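Local structure of ribulose-bisphosphate carboxylase (Alicyclobacillus acidocaldarius subsp. acidocaldarius, 4NAS) at residues K150-L155 and E179-E184; E162-Q167 and R194-K199; A187-R192 and R225-R230; V241-Y246 and Q290-A295; G362-H365 and G370-M373. The protein belongs to the ribulose bisphosphate carboxylase large-chain family and joins an N-terminal domain to a TIM-barrel catalytic domain that carries a calcium ion here. All coordinates share one frame; numbering follows the deposited sequence.

Contact 1: K150-L155 and E179-E184; sequences KACAGL and EIFFTE. With CA (calcium ion), chain K.
C152 rests on one face of the F181 ring. Its CB stands 3.6 Å from the ring centroid, only 17° off the ring normal, a CH-pi contact whose shortest pair is C152 CB to F181 CD2 at 3.5 Å. With SG anti to the carbonyl carbon (chi1 -60°), the sulfur stands oblique to the same ring, 4.5 Å from its centroid, a sulfur-aromatic contact that suits a small, polarisable side chain. F181 in turn has CG anti to the backbone N (chi1 -163°), which swings the ring toward the 150-155 loop. Beside it, A153 CB meets T183 CG2 at 4.3 Å, while T183 OG1 is hydrogen-bonded to A185 N. Both segments are loops of the TIM-barrel catalytic domain, and the second carries part of the metal site: E179 OE1 binds the calcium ion at 2.3 Å, alongside D178, the carboxylated K176 and three waters. The other oxygen, E179 OE2, accepts a hydrogen bond from one of those metal-bound waters, so both carboxylate oxygens serve the site. Further out, a type II turn from C152 to L155 shapes the first loop, and its third position falls to G154, whose backbone angles would jam a CB against the preceding carbonyl. N216 ND2 donates to F181 O, R192 packs on the F181 ring, and T38 of the second subunit packs on A153 and I180.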
# COMPACT_ATOMS: atom_id res chain seq x y z
N LYS B 150 -10.66 -13.28 -21.18
CA LYS B 150 -10.49 -12.06 -21.96
C LYS B 150 -11.53 -11.00 -21.57
O LYS B 150 -11.29 -9.79 -21.73
CB LYS B 150 -10.51 -12.36 -23.46
CG LYS B 150 -11.86 -12.75 -24.03
CD LYS B 150 -11.73 -13.14 -25.49
CE LYS B 150 -13.07 -13.54 -26.09
NZ LYS B 150 -12.89 -14.31 -27.34
N ALA B 151 -12.66 -11.45 -21.03
CA ALA B 151 -13.81 -10.58 -20.73
C ALA B 151 -14.66 -11.15 -19.60
O ALA B 151 -15.01 -12.34 -19.63
CB ALA B 151 -14.67 -10.38 -21.97
N CYS B 152 -15.00 -10.32 -18.62
CA CYS B 152 -15.73 -10.80 -17.44
C CYS B 152 -16.98 -9.96 -17.13
O CYS B 152 -18.12 -10.43 -17.22
CB CYS B 152 -14.82 -10.81 -16.21
SG CYS B 152 -13.36 -11.87 -16.38
N ALA B 153 -16.73 -8.71 -16.74
CA ALA B 153 -17.78 -7.74 -16.43
C ALA B 153 -18.85 -7.65 -17.52
O ALA B 153 -18.54 -7.45 -18.70
CB ALA B 153 -17.16 -6.36 -16.17
N GLY B 154 -20.11 -7.78 -17.12
CA GLY B 154 -21.23 -7.64 -18.04
C GLY B 154 -21.78 -8.96 -18.57
O GLY B 154 -22.92 -9.04 -19.01
N LEU B 155 -20.97 -10.01 -18.51
CA LEU B 155 -21.36 -11.31 -19.03
C LEU B 155 -22.19 -12.14 -18.03
O LEU B 155 -21.97 -12.08 -16.82
CB LEU B 155 -20.11 -12.10 -19.46
CG LEU B 155 -19.29 -11.45 -20.57
CD1 LEU B 155 -18.07 -12.30 -20.95
CD2 LEU B 155 -20.18 -11.22 -21.79
N GLU B 179 -8.10 -9.73 -13.17
CA GLU B 179 -8.04 -9.15 -11.82
C GLU B 179 -9.01 -7.98 -11.59
O GLU B 179 -9.25 -7.58 -10.44
CB GLU B 179 -6.60 -8.70 -11.47
CG GLU B 179 -6.20 -7.30 -12.04
CD GLU B 179 -5.88 -7.34 -13.53
OE1 GLU B 179 -5.66 -8.44 -14.05
OE2 GLU B 179 -5.86 -6.27 -14.19
N ILE B 180 -9.56 -7.42 -12.68
CA ILE B 180 -10.53 -6.34 -12.55
C ILE B 180 -11.97 -6.80 -12.29
O ILE B 180 -12.87 -5.98 -12.14
CB ILE B 180 -10.51 -5.42 -13.77
CG1 ILE B 180 -10.82 -6.22 -15.03
CG2 ILE B 180 -9.15 -4.73 -13.89
CD1 ILE B 180 -11.23 -5.37 -16.23
N PHE B 181 -12.19 -8.11 -12.24
CA PHE B 181 -13.55 -8.63 -12.07
C PHE B 181 -14.03 -8.45 -10.64
O PHE B 181 -13.72 -9.27 -9.78
CB PHE B 181 -13.56 -10.13 -12.41
CG PHE B 181 -14.95 -10.69 -12.67
CD1 PHE B 181 -16.08 -9.89 -12.64
CD2 PHE B 181 -15.09 -12.04 -12.93
CE1 PHE B 181 -17.36 -10.44 -12.90
CE2 PHE B 181 -16.34 -12.59 -13.19
CZ PHE B 181 -17.48 -11.78 -13.16
N PHE B 182 -14.80 -7.40 -10.38
CA PHE B 182 -15.32 -7.13 -9.03
C PHE B 182 -16.86 -7.21 -8.90
O PHE B 182 -17.36 -7.67 -7.87
CB PHE B 182 -14.81 -5.78 -8.51
CG PHE B 182 -13.35 -5.76 -8.26
CD1 PHE B 182 -12.84 -6.33 -7.11
CD2 PHE B 182 -12.48 -5.14 -9.15
CE1 PHE B 182 -11.49 -6.31 -6.86
CE2 PHE B 182 -11.10 -5.12 -8.89
CZ PHE B 182 -10.61 -5.71 -7.76
N THR B 183 -17.60 -6.77 -9.92
CA THR B 183 -19.06 -6.82 -9.85
C THR B 183 -19.62 -8.24 -9.68
O THR B 183 -19.26 -9.17 -10.42
CB THR B 183 -19.75 -6.15 -11.07
OG1 THR B 183 -21.14 -6.48 -11.07
CG2 THR B 183 -19.14 -6.64 -12.38
N GLU B 184 -20.52 -8.40 -8.72
CA GLU B 184 -21.18 -9.69 -8.51
C GLU B 184 -22.63 -9.65 -9.00
O GLU B 184 -23.48 -10.37 -8.49
CB GLU B 184 -21.11 -10.09 -7.03
CG GLU B 184 -19.70 -10.01 -6.45
CD GLU B 184 -19.64 -10.40 -4.97
OE1 GLU B 184 -20.50 -11.18 -4.51
OE2 GLU B 184 -18.72 -9.92 -4.26
CA CA K . -5.57 -8.89 -16.29
O HOH W 1 -5.95 -6.40 -16.87
O HOH W 2 -3.35 -9.16 -15.77
O HOH W 3 -5.59 -9.52 -18.40

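Contact 2: E162-Q167 and R194-K199; sequences EAFGEQ and RAYAAK
F164 and Y196 form an offset stack between two helices, their ring centroids 4.7 Å apart and their planes 20° from parallel. The closest ring atoms are F164 CD1 and Y196 CD2, at 3.5 Å. CH-pi contacts run both ways: Y196 CB sits over the centre of the F164 ring, 3.7 Å from its centroid, and F164 CB lies over the centre of the Y196 ring, 4.1 Å from its centroid. Each flat ring thus covers the root of the other, which the long aromatic side chains allow where the axes of 162-167 and 194-199 approach to 9.7 Å. With CG anti to the backbone N (chi1 173°), the F164 ring is laid over the root of Y196, and F164 CE2 comes 3.3 Å from Y196 O. Aliphatic contacts complete the surface. K199 CB meets the edge of the F164 ring, and K199 CE passes 4.1 Å from G165 CA, a close approach that glycine permits because it has no CB. The two segments, of helices 157-168 and 189-207 in the TIM-barrel catalytic domain, cross at -41°. L160 and V161 of the first helix extend the patch round Y196, and Y213 meets the Y196 ring from the loop before strand 214-216.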
# COMPACT_ATOMS: atom_id res chain seq x y z
N GLU B 162 -19.16 -20.80 -20.88
CA GLU B 162 -18.72 -21.15 -22.22
C GLU B 162 -17.30 -20.67 -22.47
O GLU B 162 -16.50 -21.37 -23.09
CB GLU B 162 -19.66 -20.56 -23.27
CG GLU B 162 -19.13 -20.65 -24.68
N ALA B 163 -17.00 -19.47 -21.97
CA ALA B 163 -15.69 -18.87 -22.12
C ALA B 163 -14.69 -19.69 -21.32
O ALA B 163 -13.53 -19.84 -21.71
CB ALA B 163 -15.71 -17.41 -21.65
N PHE B 164 -15.14 -20.21 -20.18
CA PHE B 164 -14.26 -21.04 -19.37
C PHE B 164 -13.99 -22.33 -20.12
O PHE B 164 -12.85 -22.81 -20.15
CB PHE B 164 -14.88 -21.33 -17.99
CG PHE B 164 -14.10 -22.33 -17.19
CD1 PHE B 164 -12.99 -21.93 -16.46
CD2 PHE B 164 -14.45 -23.67 -17.18
CE1 PHE B 164 -12.25 -22.84 -15.73
CE2 PHE B 164 -13.71 -24.59 -16.46
CZ PHE B 164 -12.61 -24.17 -15.73
N GLY B 165 -15.03 -22.88 -20.74
CA GLY B 165 -14.94 -24.14 -21.45
C GLY B 165 -13.98 -24.09 -22.62
O GLY B 165 -13.17 -25.00 -22.81
N GLU B 166 -14.07 -23.02 -23.41
CA GLU B 166 -13.15 -22.79 -24.52
C GLU B 166 -11.69 -22.85 -24.07
O GLU B 166 -10.89 -23.52 -24.70
CB GLU B 166 -13.43 -21.45 -25.20
CG GLU B 166 -14.72 -21.42 -26.00
CD GLU B 166 -14.75 -22.45 -27.13
OE1 GLU B 166 -15.25 -23.58 -26.90
OE2 GLU B 166 -14.29 -22.13 -28.24
N GLN B 167 -11.36 -22.16 -22.99
CA GLN B 167 -10.00 -22.24 -22.44
C GLN B 167 -9.62 -23.65 -21.99
O GLN B 167 -8.55 -24.15 -22.35
CB GLN B 167 -9.79 -21.23 -21.31
CG GLN B 167 -9.69 -19.79 -21.79
CD GLN B 167 -9.98 -18.80 -20.70
OE1 GLN B 167 -9.07 -18.10 -20.21
NE2 GLN B 167 -11.24 -18.72 -20.31
N ARG B 194 -18.58 -23.05 -8.42
CA ARG B 194 -19.44 -24.22 -8.59
C ARG B 194 -19.59 -24.60 -10.06
O ARG B 194 -19.43 -25.76 -10.42
CB ARG B 194 -20.83 -23.96 -8.02
CG ARG B 194 -20.92 -23.96 -6.51
CD ARG B 194 -22.36 -24.21 -6.04
NE ARG B 194 -22.55 -23.86 -4.63
CZ ARG B 194 -22.79 -22.63 -4.19
NH1 ARG B 194 -22.88 -21.62 -5.05
NH2 ARG B 194 -22.94 -22.40 -2.90
N ALA B 195 -19.89 -23.61 -10.89
CA ALA B 195 -20.23 -23.83 -12.29
C ALA B 195 -19.03 -24.26 -13.14
O ALA B 195 -19.15 -25.18 -13.95
CB ALA B 195 -20.86 -22.58 -12.88
N TYR B 196 -17.90 -23.59 -12.96
CA TYR B 196 -16.70 -23.92 -13.73
C TYR B 196 -16.19 -25.30 -13.33
O TYR B 196 -15.55 -25.99 -14.13
CB TYR B 196 -15.58 -22.88 -13.54
CG TYR B 196 -15.91 -21.45 -13.96
CD1 TYR B 196 -17.19 -21.09 -14.41
CD2 TYR B 196 -14.94 -20.46 -13.90
CE1 TYR B 196 -17.47 -19.79 -14.78
CE2 TYR B 196 -15.22 -19.16 -14.26
CZ TYR B 196 -16.47 -18.83 -14.69
OH TYR B 196 -16.71 -17.53 -15.05
N ALA B 197 -16.44 -25.70 -12.09
CA ALA B 197 -16.13 -27.05 -11.64
C ALA B 197 -16.82 -28.10 -12.51
O ALA B 197 -16.17 -29.03 -13.00
CB ALA B 197 -16.52 -27.23 -10.18
N ALA B 198 -18.12 -27.96 -12.70
CA ALA B 198 -18.87 -28.93 -13.49
C ALA B 198 -18.40 -28.96 -14.95
O ALA B 198 -18.21 -30.04 -15.51
CB ALA B 198 -20.37 -28.67 -13.41
N LYS B 199 -18.21 -27.79 -15.54
CA LYS B 199 -17.79 -27.70 -16.94
C LYS B 199 -16.44 -28.38 -17.09
O LYS B 199 -16.23 -29.16 -18.02
CB LYS B 199 -17.71 -26.24 -17.37
CG LYS B 199 -17.48 -26.02 -18.86
CD LYS B 199 -18.67 -26.52 -19.72
CE LYS B 199 -18.58 -25.95 -21.14
NZ LYS B 199 -19.16 -26.87 -22.17

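Contact 3: A187-R192 and R225-R230; sequences ATPEDR and RERARR
E190 and R227 meet through one torsion on each side that departs from the staggered values. The first torsion of E190 is 17°, and its chain then bends at chi2, bringing the carboxylate against the arginines of helix 221-233. R227 starts with CG anti to the backbone N (chi1 -172°) and bends at chi3, the torsion that is off; its guanidinium ends nearly coplanar with the carboxylate, the planes 21° apart. R227 NE donates almost straight to E190 OE1 at 3.2 Å, using the syn lone pair. E190 OE2 pairs with R227 NH2, but the modelled 2.4 Å is too short to be trusted in detail. From above the carboxylate plane comes R230 NH1, 3.1 Å from E190 OE1, so that this oxygen accepts from two arginines in one salt-bridge network. Two positive partners would probably keep the glutamate ionised. P189 CG lies over a face of the R227 guanidinium, 3.9 Å from R227 NH2; in the first turn of its helix proline costs no backbone bond. T188 is the N-cap, its OG1 accepting from D191 N at 3.1 Å. R227 also bridges to E184 and donates to T218 O. The network thus joins the start of helix 189-207 to helix 221-233, the next helix of the barrel, with V215 of the intervening strand 214-216 packed against P189 and R192.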
# COMPACT_ATOMS: atom_id res chain seq x y z
N ALA B 187 -22.77 -12.91 -11.86
CA ALA B 187 -22.28 -14.18 -11.34
C ALA B 187 -21.37 -13.94 -10.15
O ALA B 187 -20.31 -13.35 -10.29
CB ALA B 187 -21.54 -14.95 -12.42
N THR B 188 -21.81 -14.40 -8.99
CA THR B 188 -21.03 -14.31 -7.77
C THR B 188 -19.83 -15.25 -7.85
O THR B 188 -19.86 -16.25 -8.56
CB THR B 188 -21.86 -14.71 -6.56
OG1 THR B 188 -22.20 -16.11 -6.65
CG2 THR B 188 -23.12 -13.89 -6.51
N PRO B 189 -18.75 -14.91 -7.13
CA PRO B 189 -17.58 -15.79 -7.07
C PRO B 189 -17.94 -17.23 -6.67
O PRO B 189 -17.38 -18.19 -7.23
CB PRO B 189 -16.70 -15.10 -6.03
CG PRO B 189 -16.94 -13.64 -6.32
CD PRO B 189 -18.45 -13.56 -6.59
N GLU B 190 -18.86 -17.40 -5.73
CA GLU B 190 -19.20 -18.75 -5.29
C GLU B 190 -19.94 -19.51 -6.40
O GLU B 190 -19.72 -20.71 -6.59
CB GLU B 190 -19.97 -18.77 -3.96
CG GLU B 190 -20.60 -17.47 -3.49
CD GLU B 190 -19.59 -16.41 -3.00
OE1 GLU B 190 -18.86 -16.61 -2.00
OE2 GLU B 190 -19.55 -15.35 -3.64
N ASP B 191 -20.79 -18.81 -7.15
CA ASP B 191 -21.50 -19.44 -8.27
C ASP B 191 -20.56 -19.78 -9.43
O ASP B 191 -20.77 -20.77 -10.15
CB ASP B 191 -22.66 -18.56 -8.76
CG ASP B 191 -23.86 -18.59 -7.83
OD1 ASP B 191 -23.93 -19.48 -6.95
OD2 ASP B 191 -24.75 -17.72 -7.98
N ARG B 192 -19.54 -18.95 -9.63
CA ARG B 192 -18.52 -19.23 -10.64
C ARG B 192 -17.71 -20.46 -10.29
O ARG B 192 -17.43 -21.29 -11.15
CB ARG B 192 -17.60 -18.02 -10.87
CG ARG B 192 -18.36 -16.79 -11.34
CD ARG B 192 -17.45 -15.78 -12.03
NE ARG B 192 -16.33 -15.37 -11.19
CZ ARG B 192 -16.36 -14.35 -10.33
NH1 ARG B 192 -17.48 -13.66 -10.16
NH2 ARG B 192 -15.27 -14.04 -9.64
N ARG B 225 -11.61 -13.57 5.00
CA ARG B 225 -11.09 -14.88 5.39
C ARG B 225 -12.20 -15.94 5.34
O ARG B 225 -11.99 -17.07 4.86
CB ARG B 225 -10.39 -14.80 6.76
CG ARG B 225 -9.19 -15.75 6.91
CD ARG B 225 -8.33 -15.39 8.13
NE ARG B 225 -9.13 -15.41 9.35
CZ ARG B 225 -8.62 -15.31 10.58
NH1 ARG B 225 -7.32 -15.19 10.76
NH2 ARG B 225 -9.44 -15.33 11.63
N GLU B 226 -13.39 -15.58 5.79
CA GLU B 226 -14.53 -16.48 5.66
C GLU B 226 -14.86 -16.76 4.18
O GLU B 226 -15.14 -17.90 3.81
CB GLU B 226 -15.76 -15.92 6.38
CG GLU B 226 -16.99 -16.86 6.34
CD GLU B 226 -16.74 -18.21 7.03
OE1 GLU B 226 -15.92 -18.26 7.97
OE2 GLU B 226 -17.37 -19.22 6.64
N ARG B 227 -14.81 -15.74 3.33
CA ARG B 227 -15.06 -15.98 1.91
C ARG B 227 -14.00 -16.89 1.29
O ARG B 227 -14.32 -17.78 0.50
CB ARG B 227 -15.19 -14.67 1.11
CG ARG B 227 -15.64 -14.94 -0.34
CD ARG B 227 -16.02 -13.69 -1.14
NE ARG B 227 -17.29 -13.86 -1.86
CZ ARG B 227 -17.92 -12.86 -2.48
NH1 ARG B 227 -17.38 -11.65 -2.49
NH2 ARG B 227 -19.06 -13.08 -3.11
N ALA B 228 -12.74 -16.68 1.66
CA ALA B 228 -11.64 -17.51 1.17
C ALA B 228 -11.88 -18.98 1.54
O ALA B 228 -11.60 -19.91 0.75
CB ALA B 228 -10.32 -17.04 1.77
N ARG B 229 -12.40 -19.18 2.74
CA ARG B 229 -12.67 -20.52 3.25
C ARG B 229 -13.79 -21.17 2.45
O ARG B 229 -13.72 -22.36 2.12
CB ARG B 229 -13.09 -20.48 4.72
CG ARG B 229 -12.02 -20.05 5.71
CD ARG B 229 -12.55 -20.22 7.13
NE ARG B 229 -11.70 -19.63 8.15
CZ ARG B 229 -12.08 -18.64 8.95
NH1 ARG B 229 -11.25 -18.15 9.87
NH2 ARG B 229 -13.31 -18.13 8.83
N ARG B 230 -14.84 -20.41 2.16
CA ARG B 230 -15.99 -20.94 1.43
C ARG B 230 -15.55 -21.32 0.04
O ARG B 230 -15.92 -22.39 -0.46
CB ARG B 230 -17.13 -19.93 1.35
CG ARG B 230 -17.80 -19.59 2.67
CD ARG B 230 -19.12 -18.87 2.44
NE ARG B 230 -18.98 -17.75 1.51
CZ ARG B 230 -18.91 -16.47 1.88
NH1 ARG B 230 -18.79 -15.51 0.95
NH2 ARG B 230 -18.96 -16.14 3.16

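Contact 4: V241-Y246 and Q290-A295; sequences VNVVAY and QLMRLA
M292, modelled as selenomethionine, reaches from helix 284-295 to V243, the two side chains meeting tip to tip. Its CB leaves the helix obliquely to the other segment, and CG, anti to the carbonyl carbon (chi1 -70°), extends the chain, though M292 CG is still 5.7 Å from V243 CG1. The selenium makes the first real contact, 3.8 Å from V243 CG1 and 3.9 Å from V243 CG2, so it sits against both branches of the valine. A bend at chi2 (-59°) helps place the terminal methyl: M292 CE lies 3.8 Å from V243 CB and 4.3 Å from V244 CG2, touching the two neighbouring valines at once. A long, flexible, unbranched chain suits this span, since the nearest CA atoms, those of V243 and M292, are 8.1 Å apart. The branched valines offer a short, broad apolar surface in return, and V243 and M292 are both buried. V243 opens the short helix 243-246 just after strand 238-242. N242 before it is the centre of an inverse gamma turn and stands at the N-cap, although its side chain makes no capping bond; its carbonyl O accepts from Y246 N at 3.1 Å. The contact therefore ties the short helix that follows strand 238-242 to helix 284-295, farther along the TIM-barrel domain. A266 of the adjacent strand 264-267 touches both V243 and M292, Y248 and V251 of helix 248-256 pack on V243, and F91 of helix 91-99 lies against L291, L294 and A295.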
# COMPACT_ATOMS: atom_id res chain seq x y z
N VAL B 241 -5.41 -12.98 -5.67
CA VAL B 241 -5.43 -11.91 -4.69
C VAL B 241 -4.62 -10.74 -5.19
O VAL B 241 -3.44 -10.89 -5.56
CB VAL B 241 -4.90 -12.38 -3.31
CG1 VAL B 241 -5.02 -11.26 -2.28
CG2 VAL B 241 -5.67 -13.59 -2.81
N ASN B 242 -5.27 -9.58 -5.24
CA ASN B 242 -4.58 -8.30 -5.42
C ASN B 242 -3.87 -7.87 -4.13
O ASN B 242 -4.35 -7.03 -3.36
CB ASN B 242 -5.58 -7.25 -5.85
CG ASN B 242 -6.14 -7.53 -7.24
OD1 ASN B 242 -5.38 -7.64 -8.22
ND2 ASN B 242 -7.45 -7.69 -7.33
N VAL B 243 -2.72 -8.46 -3.92
CA VAL B 243 -2.05 -8.36 -2.61
C VAL B 243 -1.77 -6.93 -2.16
O VAL B 243 -2.05 -6.53 -1.01
CB VAL B 243 -0.76 -9.16 -2.63
CG1 VAL B 243 -0.11 -9.12 -1.25
CG2 VAL B 243 -1.07 -10.60 -3.04
N VAL B 244 -1.18 -6.15 -3.06
CA VAL B 244 -0.81 -4.78 -2.70
C VAL B 244 -2.04 -3.90 -2.44
O VAL B 244 -2.01 -3.01 -1.58
CB VAL B 244 0.13 -4.13 -3.78
CG1 VAL B 244 0.49 -2.65 -3.43
CG2 VAL B 244 1.41 -4.96 -3.93
N ALA B 245 -3.14 -4.14 -3.16
CA ALA B 245 -4.35 -3.35 -2.92
C ALA B 245 -4.89 -3.64 -1.52
O ALA B 245 -5.38 -2.73 -0.80
CB ALA B 245 -5.40 -3.65 -3.98
N TYR B 246 -4.80 -4.90 -1.11
CA TYR B 246 -5.42 -5.28 0.16
C TYR B 246 -4.47 -5.06 1.34
O TYR B 246 -4.90 -4.74 2.44
CB TYR B 246 -5.85 -6.73 0.13
CG TYR B 246 -7.28 -6.91 -0.32
CD1 TYR B 246 -8.33 -6.44 0.45
CD2 TYR B 246 -7.57 -7.59 -1.50
CE1 TYR B 246 -9.64 -6.61 0.05
CE2 TYR B 246 -8.90 -7.77 -1.92
CZ TYR B 246 -9.92 -7.28 -1.13
OH TYR B 246 -11.23 -7.47 -1.50
N GLN B 290 10.34 -10.78 -2.45
CA GLN B 290 10.61 -11.02 -1.04
C GLN B 290 9.35 -10.97 -0.19
O GLN B 290 9.06 -11.91 0.55
CB GLN B 290 11.61 -9.96 -0.54
CG GLN B 290 12.16 -10.20 0.87
CD GLN B 290 13.34 -9.29 1.18
OE1 GLN B 290 13.41 -8.17 0.68
NE2 GLN B 290 14.26 -9.76 2.01
N LEU B 291 8.62 -9.88 -0.26
CA LEU B 291 7.41 -9.69 0.53
C LEU B 291 6.28 -10.67 0.17
O LEU B 291 5.52 -11.12 1.04
CB LEU B 291 6.90 -8.26 0.34
CG LEU B 291 7.84 -7.17 0.89
CD1 LEU B 291 7.14 -5.83 0.91
CD2 LEU B 291 8.31 -7.55 2.25
N MSE B 292 6.15 -10.97 -1.12
CA MSE B 292 5.15 -11.93 -1.59
C MSE B 292 5.34 -13.33 -1.02
O MSE B 292 4.39 -13.97 -0.60
CB MSE B 292 5.17 -12.01 -3.12
CG MSE B 292 4.66 -10.79 -3.82
SE MSE B 292 2.83 -10.41 -3.31
CE MSE B 292 2.50 -9.04 -4.63
N ARG B 293 6.59 -13.81 -1.04
CA ARG B 293 6.88 -15.13 -0.48
C ARG B 293 6.58 -15.15 1.03
O ARG B 293 6.00 -16.10 1.58
CB ARG B 293 8.33 -15.55 -0.78
CG ARG B 293 8.73 -16.91 -0.22
CD ARG B 293 10.13 -17.28 -0.72
NE ARG B 293 10.48 -18.66 -0.41
CZ ARG B 293 11.67 -19.20 -0.64
NH1 ARG B 293 11.91 -20.46 -0.31
NH2 ARG B 293 12.64 -18.45 -1.16
N LEU B 294 6.95 -14.08 1.72
CA LEU B 294 6.72 -14.02 3.16
C LEU B 294 5.23 -14.02 3.48
O LEU B 294 4.78 -14.65 4.44
CB LEU B 294 7.35 -12.77 3.75
CG LEU B 294 8.88 -12.67 3.71
CD1 LEU B 294 9.37 -11.30 4.25
CD2 LEU B 294 9.49 -13.82 4.49
N ALA B 295 4.47 -13.30 2.65
CA ALA B 295 3.03 -13.13 2.85
C ALA B 295 2.25 -14.41 2.53
O ALA B 295 1.15 -14.60 3.03
CB ALA B 295 2.52 -11.95 2.02

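Contact 5: G362-H365 and G370-M373; sequences GGIH and GARM
I364 and A371 meet where the short helix 362-365, which follows barrel strand 357-359 of the TIM-barrel domain, turns through five residues into helix 371-386. The isoleucine has CG1 beside its backbone N (chi1 -61°), an arrangement that sends the other branch, CG2, anti to that nitrogen and against the second helix. I364 CG2 touches A371 CB at 3.6 Å and comes equally near A371 O. A beta-branched residue does well here, because one branch can touch A371 while the side chain also packs on S147. The H365 ring approaches the same methyl obliquely, with ND1 4.1 Å from A371 CB, although the bond from its CA to CB points away from the 370-373 segment. At the far end of the ring NE2 makes weak hydrogen bonds to Q167 OE1 and I148 O, which probably help to set the ring's rotation; the H365 side chain lies about 10 Å from the calcium ion. Alanine is small enough to let the two helix ends come close, with the CA atoms of H365 and A371 only 4.9 Å apart. Before it, at the N-cap, G370 has a positive phi that would press a CB against the preceding carbonyl oxygen, so glycine fits the turn. Finally, A371 CA points its hydrogen at I364 O in a fairly straight CA-H...O contact, 3.6 Å from carbon to oxygen.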
# COMPACT_ATOMS: atom_id res chain seq x y z
N GLY B 362 -3.13 -12.93 -24.25
CA GLY B 362 -3.26 -12.78 -25.69
C GLY B 362 -2.68 -13.98 -26.40
O GLY B 362 -3.07 -14.29 -27.53
N GLY B 363 -1.75 -14.67 -25.75
CA GLY B 363 -1.18 -15.90 -26.29
C GLY B 363 -2.22 -16.98 -26.52
O GLY B 363 -2.12 -17.79 -27.45
N ILE B 364 -3.23 -17.01 -25.66
CA ILE B 364 -4.33 -17.96 -25.81
C ILE B 364 -5.42 -17.37 -26.70
O ILE B 364 -5.81 -17.96 -27.71
CB ILE B 364 -4.96 -18.31 -24.46
CG1 ILE B 364 -3.92 -18.97 -23.57
CG2 ILE B 364 -6.14 -19.25 -24.65
CD1 ILE B 364 -3.54 -20.32 -24.04
N HIS B 365 -5.89 -16.19 -26.35
CA HIS B 365 -7.02 -15.61 -27.08
C HIS B 365 -6.68 -15.00 -28.43
O HIS B 365 -7.55 -14.88 -29.29
CB HIS B 365 -7.79 -14.64 -26.19
CG HIS B 365 -8.34 -15.29 -24.96
ND1 HIS B 365 -9.49 -16.05 -24.98
CD2 HIS B 365 -7.89 -15.31 -23.69
CE1 HIS B 365 -9.73 -16.50 -23.76
NE2 HIS B 365 -8.78 -16.07 -22.96
N GLY B 370 -8.50 -19.84 -32.18
CA GLY B 370 -9.26 -19.80 -30.94
C GLY B 370 -8.49 -20.24 -29.70
O GLY B 370 -7.39 -20.79 -29.80
N ALA B 371 -9.08 -19.99 -28.53
CA ALA B 371 -8.44 -20.31 -27.25
C ALA B 371 -8.01 -21.78 -27.17
O ALA B 371 -6.89 -22.08 -26.76
CB ALA B 371 -9.38 -19.97 -26.09
N ARG B 372 -8.90 -22.67 -27.58
CA ARG B 372 -8.60 -24.10 -27.58
C ARG B 372 -7.28 -24.40 -28.26
O ARG B 372 -6.40 -25.04 -27.69
CB ARG B 372 -9.70 -24.91 -28.28
CG ARG B 372 -9.33 -26.39 -28.34
CD ARG B 372 -10.43 -27.30 -28.86
NE ARG B 372 -9.93 -28.67 -28.90
CZ ARG B 372 -9.30 -29.20 -29.94
NH1 ARG B 372 -9.11 -28.48 -31.05
NH2 ARG B 372 -8.86 -30.45 -29.88
N MSE B 373 -7.15 -23.92 -29.49
CA MSE B 373 -5.90 -24.04 -30.22
C MSE B 373 -4.76 -23.28 -29.55
O MSE B 373 -3.62 -23.74 -29.59
CB MSE B 373 -6.10 -23.56 -31.66
CG MSE B 373 -7.05 -24.44 -32.45
SE MSE B 373 -6.39 -26.26 -32.68
CE MSE B 373 -4.99 -25.86 -33.96

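How the contacts relate
From the N-terminal side, contact 1 joins the loops before and after helix 157-168, bringing the metal-site loop back onto the loop after strand 144-146. Contact 2 starts on that helix and crosses contact 1, closing on helix 189-207. Contact 3 opens on the same helix before contact 2 has closed, so these two also cross. Contact 1 closes before contact 3 opens, yet E184 and F181 meet P189, R192 and R227. Contact 4 follows in series, and N242 reaches back to E179 and F182 of contact 1. Contact 5, a short local turn near the C terminus, packs against contact 2 through Q167 and A371 and against contact 1 through K150, joining late barrel elements to early ones.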